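Local coordinates for protein amidohydrolase (Pseudomonas aeruginosa, PDB 2I5G) that probably acts as a metal-dependent dipeptidase of the peptidase M19 (membrane dipeptidase) family, at residues A[19-23]-A[24-28]; A[57-60]-A[61-65]. The protein carries 2 engineered substitutions. All coordinates share one frame; numbering follows the deposited sequence.

Interaction 1: residues A[19-23]-A[24-28]; sequences AKWNR and ELFED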
ATOM      1  N   ALA A  19      19.686 -12.857  11.031  1.00 13.15           N
ATOM      2  CA  ALA A  19      20.540 -12.801  12.206  1.00 13.65           C
ATOM      3  C   ALA A  19      21.236 -11.454  12.263  1.00 13.79           C
ATOM      4  O   ALA A  19      21.330 -10.760  11.254  1.00 13.25           O
ATOM      5  CB  ALA A  19      21.573 -13.910  12.138  1.00 15.36           C
ATOM      6  N   LYS A  20      21.706 -11.079  13.451  1.00 17.65           N
ATOM      7  CA  LYS A  20      22.435  -9.823  13.621  1.00 18.27           C
ATOM      8  C   LYS A  20      23.740 -10.071  12.867  1.00 17.90           C
ATOM      9  O   LYS A  20      24.418 -11.066  13.123  1.00 18.43           O
ATOM     10  CB  LYS A  20      22.733  -9.581  15.102  1.00 32.62           C
ATOM     11  CG  LYS A  20      23.378  -8.243  15.409  1.00 33.85           C
ATOM     12  CD  LYS A  20      22.353  -7.123  15.472  1.00 37.98           C
ATOM     13  CE  LYS A  20      21.512  -7.215  16.741  1.00 41.55           C
ATOM     14  NZ  LYS A  20      20.493  -6.125  16.848  1.00 42.75           N
ATOM     15  N   TRP A  21      24.089  -9.191  11.938  1.00 15.56           N
ATOM     16  CA  TRP A  21      25.310  -9.385  11.161  1.00 17.83           C
ATOM     17  C   TRP A  21      26.601  -8.907  11.815  1.00 17.78           C
ATOM     18  O   TRP A  21      26.689  -7.788  12.315  1.00 17.80           O
ATOM     19  CB  TRP A  21      25.168  -8.734   9.784  1.00 17.79           C
ATOM     20  CG  TRP A  21      24.528  -9.618   8.747  1.00 20.36           C
ATOM     21  CD1 TRP A  21      23.492 -10.492   8.933  1.00 21.36           C
ATOM     22  CD2 TRP A  21      24.837  -9.657   7.351  1.00 21.94           C
ATOM     23  NE1 TRP A  21      23.135 -11.070   7.736  1.00 21.51           N
ATOM     24  CE2 TRP A  21      23.944 -10.573   6.749  1.00 22.95           C
ATOM     25  CE3 TRP A  21      25.778  -9.002   6.544  1.00 23.01           C
ATOM     26  CZ2 TRP A  21      23.965 -10.848   5.380  1.00 24.39           C
ATOM     27  CZ3 TRP A  21      25.798  -9.277   5.181  1.00 23.22           C
ATOM     28  CH2 TRP A  21      24.896 -10.191   4.616  1.00 23.79           C
ATOM     29  N   ASN A  22      27.596  -9.787  11.810  1.00 18.85           N
ATOM     30  CA  ASN A  22      28.919  -9.508  12.354  1.00 19.54           C
ATOM     31  C   ASN A  22      29.811 -10.674  11.967  1.00 18.44           C
ATOM     32  O   ASN A  22      29.327 -11.662  11.420  1.00 19.96           O
ATOM     33  CB  ASN A  22      28.878  -9.322  13.877  1.00 37.32           C
ATOM     34  CG  ASN A  22      28.252 -10.489  14.598  1.00 39.81           C
ATOM     35  OD1 ASN A  22      28.740 -11.615  14.526  1.00 43.61           O
ATOM     36  ND2 ASN A  22      27.165 -10.225  15.309  1.00 40.04           N
ATOM     37  N   ARG A  23      31.108 -10.563  12.228  1.00 18.70           N
ATOM     38  CA  ARG A  23      32.027 -11.629  11.858  1.00 18.14           C
ATOM     39  C   ARG A  23      31.746 -12.944  12.572  1.00 19.64           C
ATOM     40  O   ARG A  23      32.030 -14.020  12.044  1.00 18.32           O
ATOM     41  CB  ARG A  23      33.473 -11.220  12.130  1.00 15.81           C
ATOM     42  CG  ARG A  23      34.473 -12.221  11.575  1.00 16.23           C
ATOM     43  CD  ARG A  23      35.901 -11.764  11.745  1.00 14.22           C
ATOM     44  NE  ARG A  23      36.824 -12.708  11.126  1.00 13.82           N
ATOM     45  CZ  ARG A  23      37.015 -12.817   9.814  1.00 12.33           C
ATOM     46  NH1 ARG A  23      36.348 -12.034   8.978  1.00 10.15           N
ATOM     47  NH2 ARG A  23      37.868 -13.717   9.340  1.00  6.92           N
ATOM     48  N   GLU A  24      31.196 -12.860  13.776  1.00 30.22           N
ATOM     49  CA  GLU A  24      30.911 -14.066  14.528  1.00 31.74           C
ATOM     50  C   GLU A  24      29.795 -14.869  13.877  1.00 30.62           C
ATOM     51  O   GLU A  24      29.801 -16.099  13.924  1.00 29.92           O
ATOM     52  CB  GLU A  24      30.548 -13.725  15.974  1.00 55.62           C
ATOM     53  CG  GLU A  24      30.224 -14.954  16.819  1.00 61.87           C
ATOM     54  CD  GLU A  24      31.154 -16.132  16.530  1.00 65.56           C
ATOM     55  OE1 GLU A  24      32.378 -16.012  16.772  1.00 67.00           O
ATOM     56  OE2 GLU A  24      30.655 -17.180  16.053  1.00 65.43           O
ATOM     57  N   LEU A  25      28.838 -14.177  13.268  1.00 24.13           N
ATOM     58  CA  LEU A  25      27.729 -14.856  12.611  1.00 22.08           C
ATOM     59  C   LEU A  25      28.306 -15.609  11.427  1.00 22.14           C
ATOM     60  O   LEU A  25      27.969 -16.768  11.182  1.00 22.19           O
ATOM     61  CB  LEU A  25      26.683 -13.841  12.137  1.00  9.24           C
ATOM     62  CG  LEU A  25      25.392 -14.372  11.500  1.00  9.40           C
ATOM     63  CD1 LEU A  25      25.645 -14.760  10.059  1.00  8.91           C
ATOM     64  CD2 LEU A  25      24.868 -15.561  12.299  1.00  8.79           C
ATOM     65  N   PHE A  26      29.197 -14.936  10.709  1.00 17.95           N
ATOM     66  CA  PHE A  26      29.853 -15.504   9.541  1.00 15.74           C
ATOM     67  C   PHE A  26      30.624 -16.771   9.882  1.00 14.45           C
ATOM     68  O   PHE A  26      30.562 -17.757   9.156  1.00 12.80           O
ATOM     69  CB  PHE A  26      30.791 -14.464   8.935  1.00 12.97           C
ATOM     70  CG  PHE A  26      30.080 -13.272   8.369  1.00 13.67           C
ATOM     71  CD1 PHE A  26      30.758 -12.077   8.154  1.00 12.49           C
ATOM     72  CD2 PHE A  26      28.730 -13.345   8.034  1.00 13.95           C
ATOM     73  CE1 PHE A  26      30.103 -10.972   7.613  1.00 13.16           C
ATOM     74  CE2 PHE A  26      28.066 -12.243   7.493  1.00 15.62           C
ATOM     75  CZ  PHE A  26      28.753 -11.057   7.282  1.00 14.88           C
ATOM     76  N   GLU A  27      31.340 -16.742  10.996  1.00 17.11           N
ATOM     77  CA  GLU A  27      32.123 -17.891  11.425  1.00 17.66           C
ATOM     78  C   GLU A  27      31.251 -19.081  11.838  1.00 16.29           C
ATOM     79  O   GLU A  27      31.640 -20.237  11.664  1.00 16.08           O
ATOM     80  CB  GLU A  27      33.044 -17.477  12.572  1.00 17.77           C
ATOM     81  CG  GLU A  27      34.016 -16.384  12.175  1.00 22.24           C
ATOM     82  CD  GLU A  27      34.773 -15.813  13.356  1.00 25.79           C
ATOM     83  OE1 GLU A  27      35.622 -14.915  13.150  1.00 26.61           O
ATOM     84  OE2 GLU A  27      34.513 -16.261  14.492  1.00 29.06           O
ATOM     85  N   ASP A  28      30.072 -18.794  12.375  1.00 13.84           N
ATOM     86  CA  ASP A  28      29.158 -19.844  12.808  1.00 15.15           C
ATOM     87  C   ASP A  28      28.526 -20.477  11.567  1.00 16.04           C
ATOM     88  O   ASP A  28      28.085 -21.630  11.592  1.00 16.45           O
ATOM     89  CB  ASP A  28      28.087 -19.258  13.740  1.00 27.04           C
ATOM     90  CG  ASP A  28      27.509 -20.292  14.701  1.00 30.61           C
ATOM     91  OD1 ASP A  28      28.293 -21.085  15.267  1.00 32.50           O
ATOM     92  OD2 ASP A  28      26.274 -20.305  14.905  1.00 31.24           O
TER
HETATM   93  O   HOH W   1      37.678 -13.557  13.878  1.00 38.31           O
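Asn22 caps the helix 23-31 with its side chain. Its OD1 accepts from Leu25 N at 2.9 Å, with Leu25 N lying 31° out of the plane of the Asn22 side-chain carbonyl. CG sits between the backbone N and the carbonyl carbon (chi1 55°), which turns OD1 back over the first helical turn. The backbone bonds from Asn22 O to Leu25 N and Phe26 N are weak. The first sound main-chain bond runs from Glu27 N to Arg23 O, 3.0 Å.

The N-cap marks where the loop after strand 13-17 passes into helix 23-31, in a protein of a TIM-barrel family.

The aromatic contact is T-shaped. The edge of Phe26 meets a face of Trp21, planes 76° apart, with Phe26 CZ 3.7 Å from Trp21 CE3. Asn22 O lies over one face of the Phe26 ring. Earlier in the loop, Ala19 CB touches Leu25 CD2 at 3.7 Å.

The charged contact is on another side of the helix. Arg23 NE forms a salt bridge to Glu27 OE1, 3.2 Å, with guanidinium and carboxylate nearly perpendicular. A water bridges the same two atoms. The terminal nitrogens of Arg23 turn to Asn64 and Asp66.

Interaction 2: residues A[57-60]-A[61-65]; sequences SNKL and IRDNS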
ATOM      1  N   SER A  57      25.374  -4.125   4.161  1.00  5.48           N
ATOM      2  CA  SER A  57      25.639  -5.543   3.946  1.00  5.42           C
ATOM      3  C   SER A  57      26.895  -5.743   3.094  1.00  6.23           C
ATOM      4  O   SER A  57      27.780  -6.512   3.454  1.00  6.66           O
ATOM      5  CB  SER A  57      24.435  -6.206   3.267  1.00  6.54           C
ATOM      6  OG  SER A  57      23.275  -6.133   4.083  1.00  5.45           O
ATOM      7  N   ASN A  58      26.965  -5.050   1.961  1.00 14.47           N
ATOM      8  CA  ASN A  58      28.116  -5.153   1.079  1.00 15.61           C
ATOM      9  C   ASN A  58      29.409  -4.843   1.829  1.00 17.67           C
ATOM     10  O   ASN A  58      30.477  -5.336   1.465  1.00 18.99           O
ATOM     11  CB  ASN A  58      27.981  -4.178  -0.092  1.00  7.57           C
ATOM     12  CG  ASN A  58      26.892  -4.573  -1.062  1.00  7.56           C
ATOM     13  OD1 ASN A  58      26.542  -3.805  -1.961  1.00  6.77           O
ATOM     14  ND2 ASN A  58      26.356  -5.780  -0.895  1.00  6.85           N
ATOM     15  N   LYS A  59      29.320  -4.018   2.869  1.00 13.64           N
ATOM     16  CA  LYS A  59      30.507  -3.669   3.636  1.00 14.39           C
ATOM     17  C   LYS A  59      30.970  -4.809   4.542  1.00 13.95           C
ATOM     18  O   LYS A  59      32.169  -5.088   4.644  1.00 13.12           O
ATOM     19  CB  LYS A  59      30.256  -2.418   4.476  1.00 19.08           C
ATOM     20  CG  LYS A  59      31.497  -1.949   5.212  1.00 18.79           C
ATOM     21  CD  LYS A  59      31.228  -0.738   6.080  1.00 20.91           C
ATOM     22  CE  LYS A  59      32.485  -0.355   6.823  1.00 21.16           C
ATOM     23  NZ  LYS A  59      33.605  -0.167   5.863  1.00 25.32           N
ATOM     24  N   LEU A  60      30.031  -5.466   5.209  1.00 18.28           N
ATOM     25  CA  LEU A  60      30.397  -6.573   6.077  1.00 19.09           C
ATOM     26  C   LEU A  60      31.018  -7.687   5.250  1.00 19.07           C
ATOM     27  O   LEU A  60      32.007  -8.296   5.660  1.00 20.95           O
ATOM     28  CB  LEU A  60      29.175  -7.090   6.831  1.00 17.33           C
ATOM     29  CG  LEU A  60      28.863  -6.248   8.068  1.00 19.23           C
ATOM     30  CD1 LEU A  60      27.432  -6.469   8.523  1.00 19.13           C
ATOM     31  CD2 LEU A  60      29.859  -6.613   9.162  1.00 17.87           C
ATOM     32  N   ILE A  61      30.450  -7.945   4.079  1.00 12.30           N
ATOM     33  CA  ILE A  61      30.980  -8.980   3.212  1.00 11.98           C
ATOM     34  C   ILE A  61      32.382  -8.573   2.789  1.00 14.19           C
ATOM     35  O   ILE A  61      33.335  -9.333   2.943  1.00 16.50           O
ATOM     36  CB  ILE A  61      30.099  -9.162   1.955  1.00  5.18           C
ATOM     37  CG1 ILE A  61      28.741  -9.756   2.357  1.00  1.91           C
ATOM     38  CG2 ILE A  61      30.827 -10.026   0.926  1.00  3.12           C
ATOM     39  CD1 ILE A  61      27.813 -10.027   1.192  1.00  1.28           C
ATOM     40  N   ARG A  62      32.503  -7.359   2.266  1.00 13.32           N
ATOM     41  CA  ARG A  62      33.791  -6.844   1.816  1.00 14.83           C
ATOM     42  C   ARG A  62      34.856  -7.036   2.887  1.00 15.54           C
ATOM     43  O   ARG A  62      35.935  -7.568   2.626  1.00 16.58           O
ATOM     44  CB  ARG A  62      33.688  -5.348   1.502  1.00 24.23           C
ATOM     45  CG  ARG A  62      34.197  -4.951   0.131  1.00 24.98           C
ATOM     46  CD  ARG A  62      34.706  -3.504   0.112  1.00 29.83           C
ATOM     47  NE  ARG A  62      33.799  -2.532   0.736  1.00 30.73           N
ATOM     48  CZ  ARG A  62      32.591  -2.206   0.282  1.00 30.41           C
ATOM     49  NH1 ARG A  62      32.105  -2.771  -0.819  1.00 31.30           N
ATOM     50  NH2 ARG A  62      31.868  -1.301   0.933  1.00 27.72           N
ATOM     51  N   ASP A  63      34.539  -6.602   4.100  1.00 15.64           N
ATOM     52  CA  ASP A  63      35.484  -6.689   5.200  1.00 15.37           C
ATOM     53  C   ASP A  63      35.736  -8.101   5.725  1.00 15.84           C
ATOM     54  O   ASP A  63      36.709  -8.327   6.446  1.00 15.97           O
ATOM     55  CB  ASP A  63      35.036  -5.758   6.340  1.00 15.13           C
ATOM     56  CG  ASP A  63      35.191  -4.275   5.986  1.00 15.57           C
ATOM     57  OD1 ASP A  63      35.860  -3.966   4.974  1.00 15.77           O
ATOM     58  OD2 ASP A  63      34.656  -3.415   6.721  1.00 16.54           O
ATOM     59  N   ASN A  64      34.869  -9.043   5.355  1.00 16.69           N
ATOM     60  CA  ASN A  64      35.003 -10.436   5.787  1.00 16.02           C
ATOM     61  C   ASN A  64      34.960 -11.371   4.580  1.00 17.09           C
ATOM     62  O   ASN A  64      34.379 -12.456   4.657  1.00 18.50           O
ATOM     63  CB  ASN A  64      33.865 -10.814   6.737  1.00 14.30           C
ATOM     64  CG  ASN A  64      33.835  -9.960   7.993  1.00 14.80           C
ATOM     65  OD1 ASN A  64      34.677 -10.105   8.880  1.00 16.67           O
ATOM     66  ND2 ASN A  64      32.862  -9.062   8.071  1.00 13.89           N
ATOM     67  N   SER A  65      35.578 -10.951   3.477  1.00 11.90           N
ATOM     68  CA  SER A  65      35.592 -11.723   2.236  1.00 12.43           C
ATOM     69  C   SER A  65      36.273 -13.087   2.330  1.00 12.75           C
ATOM     70  O   SER A  65      36.215 -13.889   1.392  1.00 11.91           O
ATOM     71  CB  SER A  65      36.255 -10.913   1.124  1.00 12.20           C
ATOM     72  OG  SER A  65      37.632 -10.710   1.393  1.00 13.14           O
TER
HETATM   73  O   HOH W   2      34.993  -1.724   3.795  1.00 26.20           O
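The C-terminal end of helix 47-63 is closed by Asn64, the first residue to leave helical backbone angles. The helix packs against the strands of the TIM-barrel-type core through Ile61, which touches Tyr90, Val68 and Pro70. Its last turns carry regular i to i+4 bonds: Ile61 N to Ser57 O, Arg62 N to Asn58 O and Asp63 N to Lys59 O. The first is nearly straight, with an N-H...O angle of 170°.

At the end the pattern changes. The Asn64 backbone N gives a 2.9 Å bond to Ile61 O, and its bond to Leu60 O is weak. The side chain adds a second bond to the Leu60 carbonyl: Asn64 ND2 donates to Leu60 O at 2.7 Å. Asn64 CG stands anti to its carbonyl carbon (chi1 -60°), which carries the amide back along the helix. The Leu60 and Asn64 side chains then run side by side in the same direction. The other end of the amide, OD1, accepts from Arg23, so the group is held at both ends.

The exposed side of the helix is charged. Lys59 NZ and Asp63 OD2 form a long salt bridge of 3.5 Å. The Lys59 chain is extended as far as CE and bends only at its last torsion. A water bridges the pair with shorter bonds, accepting from Lys59 NZ and donating to Asp63 OD1. It also takes a weak bond from Arg62 NE, at the edge of the guanidinium. Lys59 NZ and Arg62 NH2 stay 5.3 Å apart, and the Asp63 carboxylate probably offsets part of their like charge. The Arg62 chain bends at chi3 and folds back over the preceding turn, where Asn58 O lies 3.8 Å from Arg62 NH1, over one face of the guanidinium.

In the fold
Interactions 1 and 2 lie in series along the chain and pack against each other, their centres about 11 Å apart. Interaction 1 opens helix 23-31; interaction 2 closes helix 47-63. Arg23 NH1 and Asn64 OD1, 2.6 Å apart and probably hydrogen-bonded, connect the helix start of 19-28 to the helix end of 57-65. Beside this polar link, Trp21 CB packs on Leu60 CD1 at 3.4 Å, and Phe26 CE1 lies 3.4 Å from Asn64 ND2. Trp21 and Phe26 both reach Ile88 of strand 86-92, while Ser57 and Ile61 touch Tyr90 of the same strand. The start of helix 23-31, with the loop before it, and the end of helix 47-63 thus meet each other and strand 86-92 of the larger parallel sheet.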